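Local coordinates for protein cysteine hydrolase (Vibrio cholerae, PDB 6V98) that probably acts as a cysteine hydrolase of the papain-like kind, a toxic effector delivered into rival cells by the type VI secretion system, at residues Y15-A20 / Y62-N67; G46-N51 / K98-V103; W169-P172 / A178-E181; I188-D193 / N197-S202. All blocks are in the same frame, centred on the assembly; numbering follows the deposited sequence.

How the interactions relate
From the N terminus, the chain leaves strand 5-12 and enters the loop 15-20, which interaction 1 joins to the end of strand 57-63, closing a 41-residue excursion of the chain that includes strand 44-50 and most of strand 57-63. Interaction 2 starts inside that excursion, on strand 44-50, and ends beyond it on helix 93-107, so the two contacts cross; it lays the helix on the antiparallel sheet. Interactions 3 and 4 follow in series. Interaction 3 folds the loop before helix 176-184 back on that helix, and interaction 4 pairs the hairpin strands 188-193 and 198-202, the latter outermost in the sheet. Only interactions 2 and 4 touch, where L100 packs on L199 and Y192.

Interaction 1 of 4, residues Y15-A20 / Y62-N67; sequences YLISVA and YGRYKN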
loop_
_atom_site.group_PDB
_atom_site.type_symbol
_atom_site.label_atom_id
_atom_site.label_comp_id
_atom_site.label_asym_id
_atom_site.label_seq_id
_atom_site.Cartn_x
_atom_site.Cartn_y
_atom_site.Cartn_z
ATOM N N TYR A 15 -10.727 9.286 -0.184
ATOM C CA TYR A 15 -9.982 9.950 0.880
ATOM C C TYR A 15 -9.857 11.437 0.582
ATOM O O TYR A 15 -9.581 11.833 -0.552
ATOM C CB TYR A 15 -8.606 9.295 0.957
ATOM C CG TYR A 15 -7.684 9.677 2.083
ATOM C CD1 TYR A 15 -7.515 8.828 3.167
ATOM C CD2 TYR A 15 -6.930 10.839 2.027
ATOM C CE1 TYR A 15 -6.641 9.136 4.181
ATOM C CE2 TYR A 15 -6.051 11.163 3.045
ATOM C CZ TYR A 15 -5.910 10.307 4.116
ATOM O OH TYR A 15 -5.044 10.623 5.132
ATOM N N LEU A 16 -10.047 12.270 1.605
ATOM C CA LEU A 16 -10.079 13.715 1.422
ATOM C C LEU A 16 -8.811 14.326 1.994
ATOM O O LEU A 16 -8.495 14.119 3.169
ATOM C CB LEU A 16 -11.310 14.329 2.088
ATOM C CG LEU A 16 -12.628 14.032 1.364
ATOM C CD1 LEU A 16 -13.820 14.398 2.217
ATOM C CD2 LEU A 16 -12.671 14.760 0.033
ATOM N N ILE A 17 -8.101 15.090 1.170
ATOM C CA ILE A 17 -6.848 15.708 1.595
ATOM C C ILE A 17 -7.070 17.132 2.115
ATOM O O ILE A 17 -6.389 17.573 3.046
ATOM C CB ILE A 17 -5.841 15.644 0.421
ATOM C CG1 ILE A 17 -5.501 14.175 0.120
ATOM C CG2 ILE A 17 -4.573 16.414 0.735
ATOM C CD1 ILE A 17 -4.891 13.923 -1.249
ATOM N N SER A 18 -8.030 17.855 1.537
ATOM C CA SER A 18 -8.536 19.134 2.037
ATOM C C SER A 18 -7.577 20.326 1.891
ATOM O O SER A 18 -8.010 21.408 1.488
ATOM C CB SER A 18 -8.983 18.997 3.504
ATOM O OG SER A 18 -10.070 18.085 3.640
ATOM N N VAL A 19 -6.301 20.194 2.228
ATOM C CA VAL A 19 -5.398 21.342 2.180
ATOM C C VAL A 19 -4.193 21.027 1.298
ATOM O O VAL A 19 -3.576 19.965 1.424
ATOM C CB VAL A 19 -4.953 21.777 3.592
ATOM C CG1 VAL A 19 -4.013 22.961 3.494
ATOM C CG2 VAL A 19 -6.166 22.136 4.442
ATOM N N ALA A 20 -3.847 21.975 0.418
ATOM C CA ALA A 20 -2.797 21.787 -0.579
ATOM C C ALA A 20 -1.408 21.882 0.044
ATOM O O ALA A 20 -1.232 21.938 1.264
ATOM C CB ALA A 20 -2.937 22.801 -1.712
ATOM N N TYR A 62 3.134 6.164 3.145
ATOM C CA TYR A 62 3.894 7.406 3.173
ATOM C C TYR A 62 2.929 8.567 3.016
ATOM O O TYR A 62 2.042 8.528 2.162
ATOM C CB TYR A 62 4.917 7.417 2.049
ATOM C CG TYR A 62 5.636 8.734 1.878
ATOM C CD1 TYR A 62 6.622 9.128 2.773
ATOM C CD2 TYR A 62 5.332 9.581 0.815
ATOM C CE1 TYR A 62 7.302 10.339 2.602
ATOM C CE2 TYR A 62 5.994 10.791 0.649
ATOM C CZ TYR A 62 6.972 11.156 1.551
ATOM O OH TYR A 62 7.638 12.336 1.393
ATOM N N GLY A 63 3.086 9.596 3.833
ATOM C CA GLY A 63 2.123 10.673 3.772
ATOM C C GLY A 63 2.494 11.771 4.734
ATOM O O GLY A 63 3.581 11.774 5.314
ATOM N N ARG A 64 1.565 12.707 4.912
ATOM C CA ARG A 64 1.842 13.858 5.767
ATOM C C ARG A 64 1.510 13.496 7.215
ATOM O O ARG A 64 0.516 13.920 7.805
ATOM C CB ARG A 64 1.098 15.084 5.257
ATOM C CG ARG A 64 1.840 15.711 4.073
ATOM C CD ARG A 64 1.277 17.057 3.669
ATOM N NE ARG A 64 -0.038 16.923 3.054
ATOM C CZ ARG A 64 -0.663 17.907 2.417
ATOM N NH1 ARG A 64 -0.092 19.103 2.312
ATOM N NH2 ARG A 64 -1.861 17.700 1.888
ATOM N N TYR A 65 2.379 12.659 7.774
ATOM C CA TYR A 65 2.293 12.219 9.157
ATOM C C TYR A 65 3.282 12.989 10.013
ATOM O O TYR A 65 4.363 13.370 9.557
ATOM C CB TYR A 65 2.561 10.716 9.264
ATOM C CG TYR A 65 1.635 9.921 8.386
ATOM C CD1 TYR A 65 0.303 9.744 8.738
ATOM C CD2 TYR A 65 2.085 9.350 7.199
ATOM C CE1 TYR A 65 -0.553 9.024 7.937
ATOM C CE2 TYR A 65 1.226 8.633 6.384
ATOM C CZ TYR A 65 -0.088 8.471 6.758
ATOM O OH TYR A 65 -0.964 7.752 5.962
ATOM N N LYS A 66 2.893 13.212 11.267
ATOM C CA LYS A 66 3.690 14.015 12.184
ATOM C C LYS A 66 5.029 13.355 12.470
ATOM O O LYS A 66 5.127 12.131 12.566
ATOM C CB LYS A 66 2.920 14.202 13.493
ATOM C CG LYS A 66 2.056 15.432 13.548
ATOM C CD LYS A 66 2.180 16.071 14.923
ATOM C CE LYS A 66 0.836 16.421 15.510
ATOM N NZ LYS A 66 0.979 16.891 16.919
ATOM N N ASN A 67 6.069 14.173 12.630
ATOM C CA ASN A 67 7.385 13.682 13.040
ATOM C C ASN A 67 8.094 14.797 13.781
ATOM O O ASN A 67 8.623 15.733 13.162
ATOM C CB ASN A 67 8.235 13.201 11.866
ATOM C CG ASN A 67 9.584 12.623 12.312
ATOM O OD1 ASN A 67 9.959 12.707 13.489
ATOM N ND2 ASN A 67 10.320 12.044 11.367
HETATM O O HOH W 1 -3.737 8.016 6.459
#
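R64 reaches from the turn after strand 57-63 to the loop 15-20 and grips two successive carbonyls there, a side-chain-to-backbone bridge between two loops at the surface of the antiparallel sheet domain. R64 is itself the centre of an inverse gamma turn just after the strand, and its side chain points toward the loop.

Two hydrogen bonds carry the polar part. R64 NH2 donates to V19 O at 2.9 Å, meeting the oxygen almost head-on, with a C=O...N angle of 172°, although V19 O lies somewhat out of the guanidinium plane. R64 NH1 donates to A20 O at 3.2 Å; this oxygen lies in the guanidinium plane, but the nitrogen stands well above the plane of the A20 carbonyl. Together the bonds restrict rotation of the guanidinium. A bend at chi3 (-70°) turns the otherwise extended chain so that both NH groups face the loop. The loop continues into D21, whose carboxylate makes a long, weak ion pair with R64 NH1.

The remaining direct contact is van der Waals: I17 crosses R64 at about a right angle and sets its branch methyl CG2 at the edge of the guanidinium, in its plane.

A water-mediated link lies to one side. Y15, whose ring also meets that of H44, and Y65, which touches R77 of strand 75-78, do not touch each other. Their hydroxyls share one water, which is 3.2 Å from Y15 OH and 2.8 Å from Y65 OH, in the plane of the Y65 ring.

Interaction 2 of 4, residues G46-N51 / K98-V103; sequences GVILIN and KVLKEV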
loop_
_atom_site.group_PDB
_atom_site.type_symbol
_atom_site.label_atom_id
_atom_site.label_comp_id
_atom_site.label_asym_id
_atom_site.label_seq_id
_atom_site.Cartn_x
_atom_site.Cartn_y
_atom_site.Cartn_z
ATOM N N GLY A 46 -1.549 3.107 0.244
ATOM C CA GLY A 46 -0.660 2.370 1.131
ATOM C C GLY A 46 -0.342 1.017 0.523
ATOM O O GLY A 46 -0.705 0.787 -0.627
ATOM N N VAL A 47 0.329 0.117 1.243
ATOM C CA VAL A 47 0.644 -1.189 0.665
ATOM C C VAL A 47 0.590 -2.257 1.751
ATOM O O VAL A 47 1.129 -2.080 2.845
ATOM C CB VAL A 47 2.010 -1.187 -0.064
ATOM C CG1 VAL A 47 3.161 -0.818 0.876
ATOM C CG2 VAL A 47 2.248 -2.527 -0.777
ATOM N N ILE A 48 -0.077 -3.360 1.441
ATOM C CA ILE A 48 -0.078 -4.547 2.280
ATOM C C ILE A 48 0.965 -5.510 1.750
ATOM O O ILE A 48 1.036 -5.754 0.540
ATOM C CB ILE A 48 -1.462 -5.217 2.285
ATOM C CG1 ILE A 48 -2.506 -4.242 2.821
ATOM C CG2 ILE A 48 -1.408 -6.489 3.123
ATOM C CD1 ILE A 48 -3.959 -4.762 2.715
ATOM N N LEU A 49 1.751 -6.087 2.652
ATOM C CA LEU A 49 2.784 -7.053 2.300
ATOM C C LEU A 49 2.523 -8.348 3.056
ATOM O O LEU A 49 2.409 -8.332 4.283
ATOM C CB LEU A 49 4.176 -6.508 2.646
ATOM C CG LEU A 49 5.312 -7.528 2.563
ATOM C CD1 LEU A 49 5.607 -7.855 1.118
ATOM C CD2 LEU A 49 6.560 -6.998 3.248
ATOM N N ILE A 50 2.432 -9.466 2.338
ATOM C CA ILE A 50 2.098 -10.748 2.957
ATOM C C ILE A 50 3.136 -11.802 2.597
ATOM O O ILE A 50 3.459 -11.986 1.417
ATOM C CB ILE A 50 0.702 -11.237 2.544
ATOM C CG1 ILE A 50 -0.346 -10.207 2.949
ATOM C CG2 ILE A 50 0.420 -12.592 3.207
ATOM C CD1 ILE A 50 -1.693 -10.437 2.302
ATOM N N ASN A 51 3.646 -12.494 3.618
ATOM C CA ASN A 51 4.471 -13.684 3.432
ATOM C C ASN A 51 3.613 -14.836 2.918
ATOM O O ASN A 51 2.691 -15.284 3.609
ATOM C CB ASN A 51 5.134 -14.077 4.751
ATOM C CG ASN A 51 6.182 -15.165 4.573
ATOM O OD1 ASN A 51 5.886 -16.245 4.068
ATOM N ND2 ASN A 51 7.419 -14.871 4.959
ATOM N N LYS A 98 -10.658 -8.924 7.273
ATOM C CA LYS A 98 -10.326 -8.367 8.579
ATOM C C LYS A 98 -9.221 -7.328 8.461
ATOM O O LYS A 98 -9.277 -6.272 9.102
ATOM C CB LYS A 98 -9.914 -9.487 9.533
ATOM C CG LYS A 98 -9.599 -9.019 10.932
ATOM C CD LYS A 98 -9.311 -10.193 11.834
ATOM C CE LYS A 98 -8.926 -9.718 13.212
ATOM N NZ LYS A 98 -8.536 -10.868 14.067
ATOM N N VAL A 99 -8.220 -7.604 7.618
ATOM C CA VAL A 99 -7.129 -6.663 7.394
ATOM C C VAL A 99 -7.621 -5.435 6.647
ATOM O O VAL A 99 -7.201 -4.311 6.937
ATOM C CB VAL A 99 -5.984 -7.353 6.627
ATOM C CG1 VAL A 99 -4.933 -6.323 6.163
ATOM C CG2 VAL A 99 -5.346 -8.423 7.496
ATOM N N LEU A 100 -8.484 -5.628 5.645
ATOM C CA LEU A 100 -8.937 -4.489 4.858
ATOM C C LEU A 100 -9.745 -3.535 5.724
ATOM O O LEU A 100 -9.568 -2.314 5.656
ATOM C CB LEU A 100 -9.745 -4.968 3.655
ATOM C CG LEU A 100 -8.919 -5.711 2.585
ATOM C CD1 LEU A 100 -9.811 -6.225 1.458
ATOM C CD2 LEU A 100 -7.786 -4.815 2.030
ATOM N N LYS A 101 -10.628 -4.079 6.562
ATOM C CA LYS A 101 -11.363 -3.234 7.495
ATOM C C LYS A 101 -10.416 -2.473 8.423
ATOM O O LYS A 101 -10.625 -1.284 8.696
ATOM C CB LYS A 101 -12.329 -4.085 8.309
ATOM C CG LYS A 101 -13.386 -3.276 9.006
ATOM C CD LYS A 101 -14.432 -4.176 9.634
ATOM C CE LYS A 101 -15.793 -3.508 9.567
ATOM N NZ LYS A 101 -15.943 -2.477 10.620
ATOM N N GLU A 102 -9.391 -3.150 8.945
ATOM C CA GLU A 102 -8.421 -2.479 9.809
ATOM C C GLU A 102 -7.770 -1.312 9.082
ATOM O O GLU A 102 -7.694 -0.195 9.608
ATOM C CB GLU A 102 -7.361 -3.477 10.287
ATOM C CG GLU A 102 -7.885 -4.505 11.311
ATOM C CD GLU A 102 -6.872 -5.605 11.606
ATOM O OE1 GLU A 102 -5.967 -5.799 10.779
ATOM O OE2 GLU A 102 -6.979 -6.277 12.652
ATOM N N VAL A 103 -7.310 -1.558 7.853
ATOM C CA VAL A 103 -6.568 -0.546 7.106
ATOM C C VAL A 103 -7.473 0.624 6.748
ATOM O O VAL A 103 -7.072 1.796 6.842
ATOM C CB VAL A 103 -5.933 -1.206 5.867
ATOM C CG1 VAL A 103 -5.462 -0.172 4.880
ATOM C CG2 VAL A 103 -4.780 -2.110 6.304
#
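With CG1 anti to the carbonyl carbon (chi1 -60°) and the chain then extended to CD1 (chi2 173°), I48 reaches from strand 44-50 to V99 and L100 of helix 93-107. V99 answers with CG1, which is anti to its own backbone N (chi1 170°). The result is a helix laid on one face of the antiparallel sheet, joined through a small, wholly apolar contact in the protein's interior.

The single methyl CD1 of I48 does all the close touching. It meets V99 tip to tip, while the L100 side chain crosses that of I48 at about a right angle and brings its CD2 branch to the same methyl. I48 is thus received by two consecutive helix residues, and no hydrogen bond crosses between the segments.

Neighbouring groups complete the layer. I48 also rests on T57 and Y59 of strand 57-63, and V103, one turn along the helix from V99, packs on Y59 and on F12 of strand 5-12. The other sheet face, bearing V47 and L49, is covered in part by helix 123-134, where L49 meets F123 and A126. At the contact itself, I48 CD1 lies 3.9 Å from both V99 CG1 and L100 CD2.

Interaction 3 of 4, residues W169-P172 / A178-E181; sequences WKPP and AYIE. With CA (calcium ion), chain B.
Y179 of helix 176-184 turns the edge of its ring to the backbone of W169, and this makes the close part of the contact. CG of Y179 lies anti to the backbone N (chi1 179°), which extends the ring toward the loop 169-172. There W169 O sits in the ring plane at the edge, 3.4 Å from Y179 CE1. P171 is more loosely applied, its CD 4.3 Å from Y179 CD1. The buried ring is enclosed further by I157 of helix 154-162 and by the loop residues M153 and P167.

The outer side is quite different. W169 is exposed, its indole folded back over its own loop so that P171 N lies 3.9 Å above one ring face. K170 leads away to a salt bridge with D158.

Farther along the helix, E181 does not touch the loop 169-172 but binds a calcium ion with both carboxylate oxygens, OE1 at 2.6 Å and OE2 at 2.4 Å. Four waters and Q184 complete the ligands, which leaves this ion largely hydrated. The Y179 hydroxyl is hydrogen-bonded to A168 O, just before the loop segment, and the ring edge at W169 O adds a close contact, consistent with a loop held against the helix, whereas E181 holds its metal through a bidentate carboxylate alongside water and Q184.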
loop_
_atom_site.group_PDB
_atom_site.type_symbol
_atom_site.label_atom_id
_atom_site.label_comp_id
_atom_site.label_asym_id
_atom_site.label_seq_id
_atom_site.Cartn_x
_atom_site.Cartn_y
_atom_site.Cartn_z
ATOM N N TRP A 169 3.356 2.522 -15.746
ATOM C CA TRP A 169 4.189 3.699 -15.951
ATOM C C TRP A 169 3.776 4.841 -15.028
ATOM O O TRP A 169 2.589 5.112 -14.843
ATOM C CB TRP A 169 4.093 4.146 -17.406
ATOM C CG TRP A 169 4.758 5.454 -17.664
ATOM C CD1 TRP A 169 6.099 5.697 -17.697
ATOM C CD2 TRP A 169 4.113 6.705 -17.916
ATOM N NE1 TRP A 169 6.334 7.027 -17.970
ATOM C CE2 TRP A 169 5.132 7.667 -18.114
ATOM C CE3 TRP A 169 2.776 7.106 -18.007
ATOM C CZ2 TRP A 169 4.853 8.995 -18.392
ATOM C CZ3 TRP A 169 2.499 8.427 -18.293
ATOM C CH2 TRP A 169 3.536 9.358 -18.482
ATOM N N LYS A 170 4.780 5.512 -14.454
ATOM C CA LYS A 170 4.565 6.601 -13.506
ATOM C C LYS A 170 4.597 7.940 -14.230
ATOM O O LYS A 170 5.673 8.351 -14.700
ATOM C CB LYS A 170 5.636 6.566 -12.417
ATOM C CG LYS A 170 5.296 7.387 -11.185
ATOM C CD LYS A 170 6.516 7.965 -10.476
ATOM C CE LYS A 170 7.777 7.120 -10.613
ATOM N NZ LYS A 170 8.826 7.501 -9.598
ATOM N N PRO A 171 3.485 8.662 -14.325
ATOM C CA PRO A 171 3.499 9.959 -15.010
ATOM C C PRO A 171 4.198 11.009 -14.164
ATOM O O PRO A 171 4.482 10.776 -12.980
ATOM C CB PRO A 171 2.007 10.283 -15.199
ATOM C CG PRO A 171 1.276 9.426 -14.235
ATOM C CD PRO A 171 2.147 8.289 -13.821
ATOM N N PRO A 172 4.513 12.171 -14.741
ATOM C CA PRO A 172 5.135 13.231 -13.933
ATOM C C PRO A 172 4.246 13.730 -12.809
ATOM O O PRO A 172 4.764 14.262 -11.821
ATOM C CB PRO A 172 5.411 14.341 -14.962
ATOM C CG PRO A 172 5.481 13.622 -16.288
ATOM C CD PRO A 172 4.441 12.540 -16.167
ATOM N N ALA A 178 -6.329 7.982 -10.038
ATOM C CA ALA A 178 -6.149 7.724 -11.461
ATOM C C ALA A 178 -5.150 6.603 -11.687
ATOM O O ALA A 178 -5.368 5.722 -12.531
ATOM C CB ALA A 178 -5.702 9.003 -12.175
ATOM N N TYR A 179 -4.046 6.617 -10.936
ATOM C CA TYR A 179 -2.985 5.644 -11.178
ATOM C C TYR A 179 -3.454 4.224 -10.891
ATOM O O TYR A 179 -3.128 3.292 -11.645
ATOM C CB TYR A 179 -1.744 5.974 -10.335
ATOM C CG TYR A 179 -0.648 4.956 -10.548
ATOM C CD1 TYR A 179 0.230 5.070 -11.626
ATOM C CD2 TYR A 179 -0.500 3.873 -9.690
ATOM C CE1 TYR A 179 1.225 4.123 -11.857
ATOM C CE2 TYR A 179 0.504 2.907 -9.914
ATOM C CZ TYR A 179 1.357 3.053 -11.000
ATOM O OH TYR A 179 2.346 2.127 -11.243
ATOM N N ILE A 180 -4.184 4.023 -9.790
ATOM C CA ILE A 180 -4.560 2.657 -9.437
ATOM C C ILE A 180 -5.444 2.062 -10.516
ATOM O O ILE A 180 -5.336 0.873 -10.824
ATOM C CB ILE A 180 -5.231 2.594 -8.045
ATOM C CG1 ILE A 180 -5.266 1.146 -7.535
ATOM C CG2 ILE A 180 -6.622 3.226 -8.042
ATOM C CD1 ILE A 180 -3.906 0.571 -7.233
ATOM N N GLU A 181 -6.287 2.882 -11.145
ATOM C CA GLU A 181 -7.135 2.368 -12.212
ATOM C C GLU A 181 -6.305 1.975 -13.426
ATOM O O GLU A 181 -6.573 0.950 -14.060
ATOM C CB GLU A 181 -8.196 3.400 -12.578
ATOM C CG GLU A 181 -9.254 3.596 -11.495
ATOM C CD GLU A 181 -10.071 2.337 -11.226
ATOM O OE1 GLU A 181 -10.439 1.640 -12.194
ATOM O OE2 GLU A 181 -10.338 2.049 -10.037
HETATM CA CA CA B . -11.395 -0.059 -10.470
HETATM O O HOH W 2 -11.956 -1.065 -12.881
HETATM O O HOH W 3 -13.824 0.198 -9.909
HETATM O O HOH W 4 -11.225 -0.237 -8.132
HETATM O O HOH W 5 -11.771 -2.539 -9.977
#

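Interaction 4 of 4, residues I188-D193 / N197-S202; sequences IDLDYD and NKLTVS. With CA (calcium ion), chain C.
The Y192 ring receives N197 OD1 at its edge, in the ring plane, with the amide of N197 turned 90° to the ring. Y192 OH donates to that oxygen at 2.7 Å, slightly tilted from the plane of the amide carbonyl. N197 has CG anti to its backbone N (chi1 -161°), which swings the amide back to the tyrosine. The ring itself packs on L97 and K101 of helix 93-107.

These residues close the turn end of an antiparallel beta hairpin at the edge of the main sheet, the N-to-C directions of its strands 167° apart. N197 and K198 both face D193, a G1 beta bulge. From the bulge onward, paired backbone bonds join D193 with K198, D191 with T200 and D189 with S202; T200 N meets D191 O at 2.8 Å.

The two faces differ in character. On one, L190 CD1 packs against V201 CG2 at 3.6 Å and also against L199 CG, while L199 continues onto L97 and L100 of the helix. The other bears D189, D191, D193, K198, T200 and S202. Here a water donates to D191 OD2 and T200 O and accepts from S202 OG, linking the strands. K198 NZ bonds to L199 O and T200 OG1 along its own strand. At the open end, D189 OD1 binds a calcium ion at 2.4 Å, joined by two waters and the carbonyl oxygens of Q184, E187 and E203.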
loop_
_atom_site.group_PDB
_atom_site.type_symbol
_atom_site.label_atom_id
_atom_site.label_comp_id
_atom_site.label_asym_id
_atom_site.label_seq_id
_atom_site.Cartn_x
_atom_site.Cartn_y
_atom_site.Cartn_z
ATOM N N ILE A 188 -4.502 -8.184 -11.368
ATOM C CA ILE A 188 -5.695 -8.609 -10.636
ATOM C C ILE A 188 -6.235 -7.437 -9.828
ATOM O O ILE A 188 -5.478 -6.757 -9.131
ATOM C CB ILE A 188 -5.338 -9.794 -9.725
ATOM C CG1 ILE A 188 -4.936 -11.017 -10.563
ATOM C CG2 ILE A 188 -6.469 -10.119 -8.758
ATOM C CD1 ILE A 188 -6.102 -11.651 -11.302
ATOM N N ASP A 189 -7.553 -7.211 -9.902
ATOM C CA ASP A 189 -8.219 -6.117 -9.195
ATOM C C ASP A 189 -8.675 -6.546 -7.810
ATOM O O ASP A 189 -9.166 -7.658 -7.621
ATOM C CB ASP A 189 -9.463 -5.644 -9.946
ATOM C CG ASP A 189 -9.147 -4.808 -11.151
ATOM O OD1 ASP A 189 -8.100 -5.045 -11.784
ATOM O OD2 ASP A 189 -9.974 -3.921 -11.466
ATOM N N LEU A 190 -8.595 -5.624 -6.860
ATOM C CA LEU A 190 -9.182 -5.806 -5.538
ATOM C C LEU A 190 -10.109 -4.630 -5.278
ATOM O O LEU A 190 -9.708 -3.477 -5.461
ATOM C CB LEU A 190 -8.100 -5.889 -4.450
ATOM C CG LEU A 190 -8.552 -5.995 -3.000
ATOM C CD1 LEU A 190 -9.460 -7.189 -2.839
ATOM C CD2 LEU A 190 -7.367 -6.097 -2.062
ATOM N N ASP A 191 -11.348 -4.924 -4.900
ATOM C CA ASP A 191 -12.307 -3.901 -4.501
ATOM C C ASP A 191 -12.860 -4.258 -3.131
ATOM O O ASP A 191 -13.215 -5.414 -2.882
ATOM C CB ASP A 191 -13.441 -3.777 -5.524
ATOM C CG ASP A 191 -13.007 -3.044 -6.782
ATOM O OD1 ASP A 191 -13.010 -1.795 -6.772
ATOM O OD2 ASP A 191 -12.647 -3.722 -7.771
ATOM N N TYR A 192 -12.926 -3.271 -2.241
ATOM C CA TYR A 192 -13.426 -3.501 -0.896
ATOM C C TYR A 192 -14.285 -2.316 -0.496
ATOM O O TYR A 192 -13.879 -1.167 -0.686
ATOM C CB TYR A 192 -12.283 -3.691 0.113
ATOM C CG TYR A 192 -12.740 -3.607 1.551
ATOM C CD1 TYR A 192 -13.358 -4.686 2.167
ATOM C CD2 TYR A 192 -12.551 -2.447 2.300
ATOM C CE1 TYR A 192 -13.777 -4.617 3.493
ATOM C CE2 TYR A 192 -12.973 -2.369 3.629
ATOM C CZ TYR A 192 -13.586 -3.455 4.213
ATOM O OH TYR A 192 -14.001 -3.388 5.526
ATOM N N ASP A 193 -15.465 -2.588 0.045
ATOM C CA ASP A 193 -16.323 -1.537 0.578
ATOM C C ASP A 193 -16.377 -1.651 2.091
ATOM O O ASP A 193 -16.699 -2.718 2.629
ATOM C CB ASP A 193 -17.734 -1.609 -0.006
ATOM C CG ASP A 193 -18.629 -0.509 0.531
ATOM O OD1 ASP A 193 -18.403 0.666 0.172
ATOM O OD2 ASP A 193 -19.540 -0.821 1.327
ATOM N N ASN A 197 -18.633 -4.010 4.176
ATOM C CA ASN A 197 -17.588 -4.977 4.530
ATOM C C ASN A 197 -17.575 -6.141 3.552
ATOM O O ASN A 197 -17.577 -7.313 3.934
ATOM C CB ASN A 197 -17.724 -5.461 5.975
ATOM C CG ASN A 197 -16.434 -6.091 6.514
ATOM O OD1 ASN A 197 -15.320 -5.641 6.213
ATOM N ND2 ASN A 197 -16.585 -7.136 7.317
ATOM N N LYS A 198 -17.561 -5.801 2.268
ATOM C CA LYS A 198 -17.543 -6.789 1.202
ATOM C C LYS A 198 -16.301 -6.601 0.347
ATOM O O LYS A 198 -15.932 -5.475 0.008
ATOM C CB LYS A 198 -18.779 -6.689 0.312
ATOM C CG LYS A 198 -19.007 -7.926 -0.563
ATOM C CD LYS A 198 -19.226 -7.572 -2.032
ATOM C CE LYS A 198 -19.540 -8.810 -2.875
ATOM N NZ LYS A 198 -18.365 -9.694 -3.107
ATOM N N LEU A 199 -15.699 -7.720 -0.029
ATOM C CA LEU A 199 -14.508 -7.769 -0.856
ATOM C C LEU A 199 -14.862 -8.441 -2.174
ATOM O O LEU A 199 -15.606 -9.426 -2.202
ATOM C CB LEU A 199 -13.425 -8.554 -0.117
ATOM C CG LEU A 199 -12.032 -8.966 -0.545
ATOM C CD1 LEU A 199 -11.362 -9.499 0.707
ATOM C CD2 LEU A 199 -12.082 -10.042 -1.599
ATOM N N THR A 200 -14.327 -7.910 -3.266
ATOM C CA THR A 200 -14.479 -8.505 -4.582
ATOM C C THR A 200 -13.109 -8.521 -5.234
ATOM O O THR A 200 -12.455 -7.479 -5.322
ATOM C CB THR A 200 -15.474 -7.716 -5.438
ATOM O OG1 THR A 200 -16.726 -7.607 -4.747
ATOM C CG2 THR A 200 -15.712 -8.418 -6.755
ATOM N N VAL A 201 -12.661 -9.693 -5.660
ATOM C CA VAL A 201 -11.432 -9.805 -6.433
ATOM C C VAL A 201 -11.834 -10.164 -7.854
ATOM O O VAL A 201 -12.747 -10.974 -8.062
ATOM C CB VAL A 201 -10.460 -10.844 -5.835
ATOM C CG1 VAL A 201 -9.344 -11.161 -6.811
ATOM C CG2 VAL A 201 -9.867 -10.341 -4.524
ATOM N N SER A 202 -11.213 -9.517 -8.832
ATOM C CA SER A 202 -11.643 -9.750 -10.201
ATOM C C SER A 202 -10.453 -9.606 -11.133
ATOM O O SER A 202 -9.336 -9.281 -10.717
ATOM C CB SER A 202 -12.783 -8.806 -10.589
ATOM O OG SER A 202 -12.374 -7.452 -10.533
HETATM CA CA CA C . -7.467 -6.001 -13.831
HETATM O O HOH W 6 -12.810 -6.210 -8.070
HETATM O O HOH W 7 -6.618 -6.727 -15.888
HETATM O O HOH W 8 -9.027 -4.737 -15.218
#